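Local coordinates for arginine decarboxylase, A207R protein (Paramecium bursaria Chlorella virus 1, PDB 2NVA) that decarboxylates arginine to agmatine with the help of pyridoxal 5'-phosphate, as a member of the class-II Orn/Lys/Arg decarboxylase family, at residues C49-L55 / A258-S262; T301-R306 / V334-H340. One frame throughout, in Å; residues are numbered along the deposited sequence.

Interaction 1 of 2, residues C49-L55 / A258-S262; sequences CNNDEVL and AEHYS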
loop_
_atom_site.group_PDB
_atom_site.type_symbol
_atom_site.label_atom_id
_atom_site.label_comp_id
_atom_site.label_asym_id
_atom_site.label_seq_id
_atom_site.Cartn_x
_atom_site.Cartn_y
_atom_site.Cartn_z
ATOM N N CYS A 49 -5.044 7.924 -11.043
ATOM C CA CYS A 49 -5.215 8.805 -9.889
ATOM C C CYS A 49 -6.512 8.508 -9.121
ATOM O O CYS A 49 -6.541 8.573 -7.889
ATOM C CB CYS A 49 -5.179 10.261 -10.344
ATOM S SG CYS A 49 -5.264 11.482 -9.009
ATOM N N ASN A 50 -7.564 8.172 -9.875
ATOM C CA ASN A 50 -8.860 7.813 -9.320
ATOM C C ASN A 50 -9.678 7.216 -10.447
ATOM O O ASN A 50 -10.013 7.909 -11.417
ATOM C CB ASN A 50 -9.576 9.040 -8.740
ATOM C CG ASN A 50 -10.806 8.671 -7.941
ATOM O OD1 ASN A 50 -11.417 7.635 -8.179
ATOM N ND2 ASN A 50 -11.166 9.515 -6.970
ATOM N N ASN A 51 -9.959 5.925 -10.340
ATOM C CA ASN A 51 -10.672 5.202 -11.398
ATOM C C ASN A 51 -12.154 4.973 -11.091
ATOM O O ASN A 51 -12.780 4.109 -11.683
ATOM C CB ASN A 51 -9.983 3.866 -11.667
ATOM C CG ASN A 51 -9.769 3.064 -10.394
ATOM O OD1 ASN A 51 -10.483 3.234 -9.401
ATOM N ND2 ASN A 51 -8.786 2.169 -10.424
ATOM N N ASP A 52 -12.691 5.742 -10.142
ATOM C CA ASP A 52 -14.110 5.720 -9.823
ATOM C C ASP A 52 -14.933 5.791 -11.114
ATOM O O ASP A 52 -14.748 6.692 -11.928
ATOM C CB ASP A 52 -14.429 6.901 -8.897
ATOM C CG ASP A 52 -15.902 7.002 -8.570
ATOM O OD1 ASP A 52 -16.611 7.745 -9.279
ATOM O OD2 ASP A 52 -16.347 6.329 -7.615
ATOM N N GLU A 53 -15.844 4.839 -11.298
ATOM C CA GLU A 53 -16.547 4.754 -12.580
ATOM C C GLU A 53 -17.469 5.935 -12.902
ATOM O O GLU A 53 -17.683 6.244 -14.087
ATOM C CB GLU A 53 -17.229 3.399 -12.783
ATOM C CG GLU A 53 -18.424 3.125 -11.927
ATOM C CD GLU A 53 -19.023 1.740 -12.227
ATOM O OE1 GLU A 53 -20.247 1.643 -12.438
ATOM O OE2 GLU A 53 -18.244 0.746 -12.252
ATOM N N VAL A 54 -17.992 6.592 -11.870
ATOM C CA VAL A 54 -18.796 7.809 -12.082
ATOM C C VAL A 54 -17.906 8.972 -12.525
ATOM O O VAL A 54 -18.291 9.758 -13.396
ATOM C CB VAL A 54 -19.623 8.163 -10.817
ATOM C CG1 VAL A 54 -20.259 9.544 -10.934
ATOM C CG2 VAL A 54 -20.702 7.107 -10.596
ATOM N N LEU A 55 -16.719 9.069 -11.926
ATOM C CA LEU A 55 -15.744 10.082 -12.325
ATOM C C LEU A 55 -15.359 9.905 -13.797
ATOM O O LEU A 55 -15.320 10.879 -14.548
ATOM C CB LEU A 55 -14.482 9.996 -11.454
ATOM C CG LEU A 55 -13.350 10.990 -11.731
ATOM C CD1 LEU A 55 -13.819 12.434 -11.568
ATOM C CD2 LEU A 55 -12.144 10.712 -10.838
ATOM N N ALA A 258 -9.059 15.068 -9.814
ATOM C CA ALA A 258 -9.450 14.063 -8.813
ATOM C C ALA A 258 -9.403 14.583 -7.379
ATOM O O ALA A 258 -10.185 14.137 -6.536
ATOM C CB ALA A 258 -8.605 12.796 -8.966
ATOM N N GLU A 259 -8.489 15.507 -7.084
ATOM C CA GLU A 259 -8.297 15.915 -5.674
ATOM C C GLU A 259 -9.611 16.306 -4.976
ATOM O O GLU A 259 -9.950 15.756 -3.924
ATOM C CB GLU A 259 -7.273 17.043 -5.548
ATOM C CG GLU A 259 -7.068 17.524 -4.096
ATOM C CD GLU A 259 -5.977 18.578 -3.942
ATOM O OE1 GLU A 259 -5.265 18.883 -4.927
ATOM O OE2 GLU A 259 -5.813 19.108 -2.812
ATOM N N HIS A 260 -10.344 17.240 -5.573
ATOM C CA HIS A 260 -11.511 17.834 -4.916
ATOM C C HIS A 260 -12.798 17.066 -5.170
ATOM O O HIS A 260 -13.870 17.461 -4.709
ATOM C CB HIS A 260 -11.673 19.293 -5.365
ATOM C CG HIS A 260 -10.450 20.123 -5.132
ATOM N ND1 HIS A 260 -9.920 20.329 -3.873
ATOM C CD2 HIS A 260 -9.652 20.799 -5.993
ATOM C CE1 HIS A 260 -8.841 21.087 -3.972
ATOM N NE2 HIS A 260 -8.665 21.394 -5.248
ATOM N N TYR A 261 -12.686 15.973 -5.910
ATOM C CA TYR A 261 -13.844 15.165 -6.258
ATOM C C TYR A 261 -14.570 14.579 -5.039
ATOM O O TYR A 261 -15.798 14.451 -5.036
ATOM C CB TYR A 261 -13.410 14.037 -7.199
ATOM C CG TYR A 261 -14.507 13.060 -7.617
ATOM C CD1 TYR A 261 -15.717 13.506 -8.158
ATOM C CD2 TYR A 261 -14.300 11.672 -7.527
ATOM C CE1 TYR A 261 -16.703 12.601 -8.557
ATOM C CE2 TYR A 261 -15.257 10.771 -7.918
ATOM C CZ TYR A 261 -16.464 11.232 -8.444
ATOM O OH TYR A 261 -17.421 10.324 -8.841
ATOM N N SER A 262 -13.794 14.200 -4.026
ATOM C CA SER A 262 -14.309 13.451 -2.886
ATOM C C SER A 262 -13.845 14.023 -1.555
ATOM O O SER A 262 -12.800 14.657 -1.475
ATOM C CB SER A 262 -13.856 11.986 -2.960
ATOM O OG SER A 262 -14.258 11.386 -4.182
HETATM O O HOH W 1 -12.954 8.927 -4.712
#
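Asn50 CA and Ala258 CA, 6.3 Å apart, are the nearest CA atoms between residues 49-55 and 258-262; Leu55 and Tyr261 pair further along. Asp52 is the N-cap of helix 53-61. Asp52 OD1 accepts from Leu55 N (3.0 Å) through the anti lone pair. Tyr261 OH donates to the same Asp52 OD1 at 2.7 Å, from above the carboxylate plane, so one oxygen joins the helix start to the tyrosine. Asp52 OD2 is held by Tyr371. With CG swung opposite the backbone N (chi1 -180°) and chi2 at 60°, Leu55 CD1 lies over the centre of the Tyr261 ring, a CH-pi contact of 3.9 Å to the centroid. Asn50 OD1 accepts from Asp52 N in an Asx turn, while ND2 reaches Gly351 O and a water that bridges to Ser262 OG. Cys49 SG meets Ala258 CB at 3.6 Å, and the Cys49 side chain comes within about 4 Å of the bound agmatine-pyridoxal phosphate adduct, nearest atoms. The contact thus joins the barrel domain to the start of strand 262-274 in the beta domain. Val27 of helix 24-37 touches Leu55 and Tyr261, Tyr45 of strand 41-46 touches Leu55 and Ala258, and Tyr371 of strand 367-371 touches Val54 and Tyr261.

Interaction 2 of 2, residues T301-R306 / V334-H340; sequences TPQLLR and VALPELH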
loop_
_atom_site.group_PDB
_atom_site.type_symbol
_atom_site.label_atom_id
_atom_site.label_comp_id
_atom_site.label_asym_id
_atom_site.label_seq_id
_atom_site.Cartn_x
_atom_site.Cartn_y
_atom_site.Cartn_z
ATOM N N THR A 301 -5.782 17.574 8.178
ATOM C CA THR A 301 -6.610 17.922 9.336
ATOM C C THR A 301 -8.089 17.613 9.020
ATOM O O THR A 301 -8.608 18.058 7.980
ATOM C CB THR A 301 -6.457 19.421 9.705
ATOM O OG1 THR A 301 -5.078 19.718 9.977
ATOM C CG2 THR A 301 -7.308 19.800 10.926
ATOM N N PRO A 302 -8.764 16.857 9.902
ATOM C CA PRO A 302 -10.174 16.546 9.681
ATOM C C PRO A 302 -11.109 17.690 10.078
ATOM O O PRO A 302 -10.737 18.570 10.872
ATOM C CB PRO A 302 -10.406 15.358 10.598
ATOM C CG PRO A 302 -9.491 15.609 11.757
ATOM C CD PRO A 302 -8.252 16.216 11.133
ATOM N N GLN A 303 -12.320 17.639 9.523
ATOM C CA GLN A 303 -13.432 18.502 9.915
ATOM C C GLN A 303 -14.369 17.692 10.808
ATOM O O GLN A 303 -14.791 16.601 10.425
ATOM C CB GLN A 303 -14.189 18.945 8.661
ATOM C CG GLN A 303 -13.355 19.829 7.741
ATOM C CD GLN A 303 -13.237 21.230 8.278
ATOM O OE1 GLN A 303 -14.239 21.853 8.635
ATOM N NE2 GLN A 303 -12.017 21.747 8.335
ATOM N N LEU A 304 -14.700 18.221 11.983
ATOM C CA LEU A 304 -15.673 17.560 12.862
ATOM C C LEU A 304 -17.087 17.724 12.317
ATOM O O LEU A 304 -17.461 18.809 11.855
ATOM C CB LEU A 304 -15.624 18.182 14.256
ATOM C CG LEU A 304 -14.686 17.594 15.295
ATOM C CD1 LEU A 304 -13.224 17.935 14.982
ATOM C CD2 LEU A 304 -15.115 18.147 16.666
ATOM N N LEU A 305 -17.866 16.650 12.354
ATOM C CA LEU A 305 -19.268 16.731 11.944
ATOM C C LEU A 305 -20.174 17.210 13.078
ATOM O O LEU A 305 -21.195 17.841 12.827
ATOM C CB LEU A 305 -19.746 15.410 11.332
ATOM C CG LEU A 305 -19.133 15.259 9.925
ATOM C CD1 LEU A 305 -19.014 13.799 9.520
ATOM C CD2 LEU A 305 -19.882 16.075 8.875
ATOM N N ARG A 306 -19.793 16.901 14.322
ATOM C CA ARG A 306 -20.477 17.428 15.510
ATOM C C ARG A 306 -20.155 18.914 15.703
ATOM O O ARG A 306 -18.984 19.320 15.692
ATOM C CB ARG A 306 -20.056 16.627 16.743
ATOM C CG ARG A 306 -20.558 17.183 18.054
ATOM C CD ARG A 306 -20.310 16.224 19.214
ATOM N NE ARG A 306 -18.943 15.693 19.247
ATOM C CZ ARG A 306 -17.901 16.304 19.811
ATOM N NH1 ARG A 306 -18.066 17.492 20.388
ATOM N NH2 ARG A 306 -16.691 15.732 19.807
ATOM N N VAL A 334 -2.100 17.087 15.993
ATOM C CA VAL A 334 -3.011 18.123 15.511
ATOM C C VAL A 334 -3.892 18.614 16.665
ATOM O O VAL A 334 -4.357 17.820 17.479
ATOM C CB VAL A 334 -3.862 17.613 14.296
ATOM C CG1 VAL A 334 -4.677 16.360 14.676
ATOM C CG2 VAL A 334 -4.769 18.742 13.726
ATOM N N ALA A 335 -4.108 19.925 16.734
ATOM C CA ALA A 335 -4.986 20.488 17.758
ATOM C C ALA A 335 -6.440 20.374 17.282
ATOM O O ALA A 335 -6.777 20.808 16.171
ATOM C CB ALA A 335 -4.619 21.940 18.012
ATOM N N LEU A 336 -7.295 19.784 18.121
ATOM C CA LEU A 336 -8.704 19.574 17.769
ATOM C C LEU A 336 -9.563 19.682 19.027
ATOM O O LEU A 336 -9.053 19.458 20.117
ATOM C CB LEU A 336 -8.893 18.175 17.143
ATOM C CG LEU A 336 -8.348 17.869 15.737
ATOM C CD1 LEU A 336 -8.526 16.378 15.414
ATOM C CD2 LEU A 336 -9.018 18.739 14.676
ATOM N N PRO A 337 -10.868 19.988 18.875
ATOM C CA PRO A 337 -11.787 19.796 19.978
ATOM C C PRO A 337 -11.697 18.328 20.419
ATOM O O PRO A 337 -11.398 17.459 19.590
ATOM C CB PRO A 337 -13.157 20.080 19.345
ATOM C CG PRO A 337 -12.864 21.004 18.203
ATOM C CD PRO A 337 -11.553 20.496 17.663
ATOM N N GLU A 338 -11.937 18.058 21.692
ATOM C CA GLU A 338 -11.953 16.681 22.159
ATOM C C GLU A 338 -12.959 15.844 21.358
ATOM O O GLU A 338 -14.092 16.279 21.118
ATOM C CB GLU A 338 -12.278 16.589 23.655
ATOM C CG GLU A 338 -12.139 15.163 24.173
ATOM C CD GLU A 338 -12.304 15.042 25.673
ATOM O OE1 GLU A 338 -12.455 16.082 26.371
ATOM O OE2 GLU A 338 -12.274 13.894 26.162
ATOM N N LEU A 339 -12.538 14.652 20.937
ATOM C CA LEU A 339 -13.425 13.753 20.195
ATOM C C LEU A 339 -13.841 12.582 21.096
ATOM O O LEU A 339 -13.200 12.325 22.121
ATOM C CB LEU A 339 -12.715 13.217 18.951
ATOM C CG LEU A 339 -12.101 14.219 17.975
ATOM C CD1 LEU A 339 -11.271 13.497 16.915
ATOM C CD2 LEU A 339 -13.184 15.036 17.323
ATOM N N HIS A 340 -14.898 11.878 20.698
ATOM C CA HIS A 340 -15.414 10.742 21.451
ATOM C C HIS A 340 -15.658 9.559 20.534
ATOM O O HIS A 340 -15.939 9.742 19.345
ATOM C CB HIS A 340 -16.700 11.144 22.169
ATOM C CG HIS A 340 -16.490 12.264 23.134
ATOM N ND1 HIS A 340 -16.798 13.570 22.835
ATOM C CD2 HIS A 340 -15.901 12.284 24.349
ATOM C CE1 HIS A 340 -16.458 14.341 23.851
ATOM N NE2 HIS A 340 -15.919 13.583 24.785
HETATM O O HOH W 2 -15.671 18.456 21.658
#
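Leu304 packs on Leu339 and Pro337 in the tight part of this contact. The segments 301-306 and 334-340 run in similar directions, 26° apart end to end. No backbone hydrogen bond joins them, and side chains fill the gap. Leu304 CG lies 3.6 Å from Leu339 CD2, and both Leu304 methyls also touch that methyl. Leu304 CD2 meets Pro337 CB at 3.8 Å; the two side chains lie alongside and point opposite ways. Next along, Pro302 CG rests on Leu336 CD1 at 3.9 Å. Pro302, Leu336, Pro337 and Leu339 are all buried.

The Thr301 end is loose. Thr301 is exposed, and its OG1 and CG2 only brush Val334 CG2, each at 3.9 Å. The Arg306 end is polar and hydrated. Its side chain starts out extended and then bends at chi3 (48°), which brings the guanidinium round to the 334-340 backbone. Arg306 NH2 donates to Glu338 O at 3.0 Å, close to the guanidinium plane and in the carbonyl plane. A water accepts from Arg306 NH1 at 2.9 Å and donates to the same carbonyl. The exposed His340 puts ND1 over one guanidinium face, the planes 52° apart.

Arg306 NH2 also forms a salt bridge with Asp343, which accepts from His340 N as well. Glu338 turns its carboxylate to Lys271 instead. The chemistry therefore divides: apolar packing joins strand 303-304 and the residue before it to strand 331-337 and to Leu339 just beyond, while Arg306 bonds to the extended loop segment 338-340. The Asp343 carboxylate probably offsets the charge of Arg306 and helps fix where its guanidinium lies.

Overall arrangement
Interaction 1 is a buried contact whose centre lies about 9 Å from the centre of the chain; interaction 2 is partly buried, its centre about 28 Å out. The two contact centres are 25 Å apart and they do not touch. The first connects the barrel with the beta domain beside the cofactor site. The second stays within the beta domain, away from the residues that bind the cofactor. Both adjoin the same mixed sheet, through strand 262-274 in one case and strands 303-304 and 331-337 in the other. A carboxylate shared by a tyrosine and a helix start marks interaction 1, whereas interaction 2 combines aliphatic packing with an arginine at a hydrated edge.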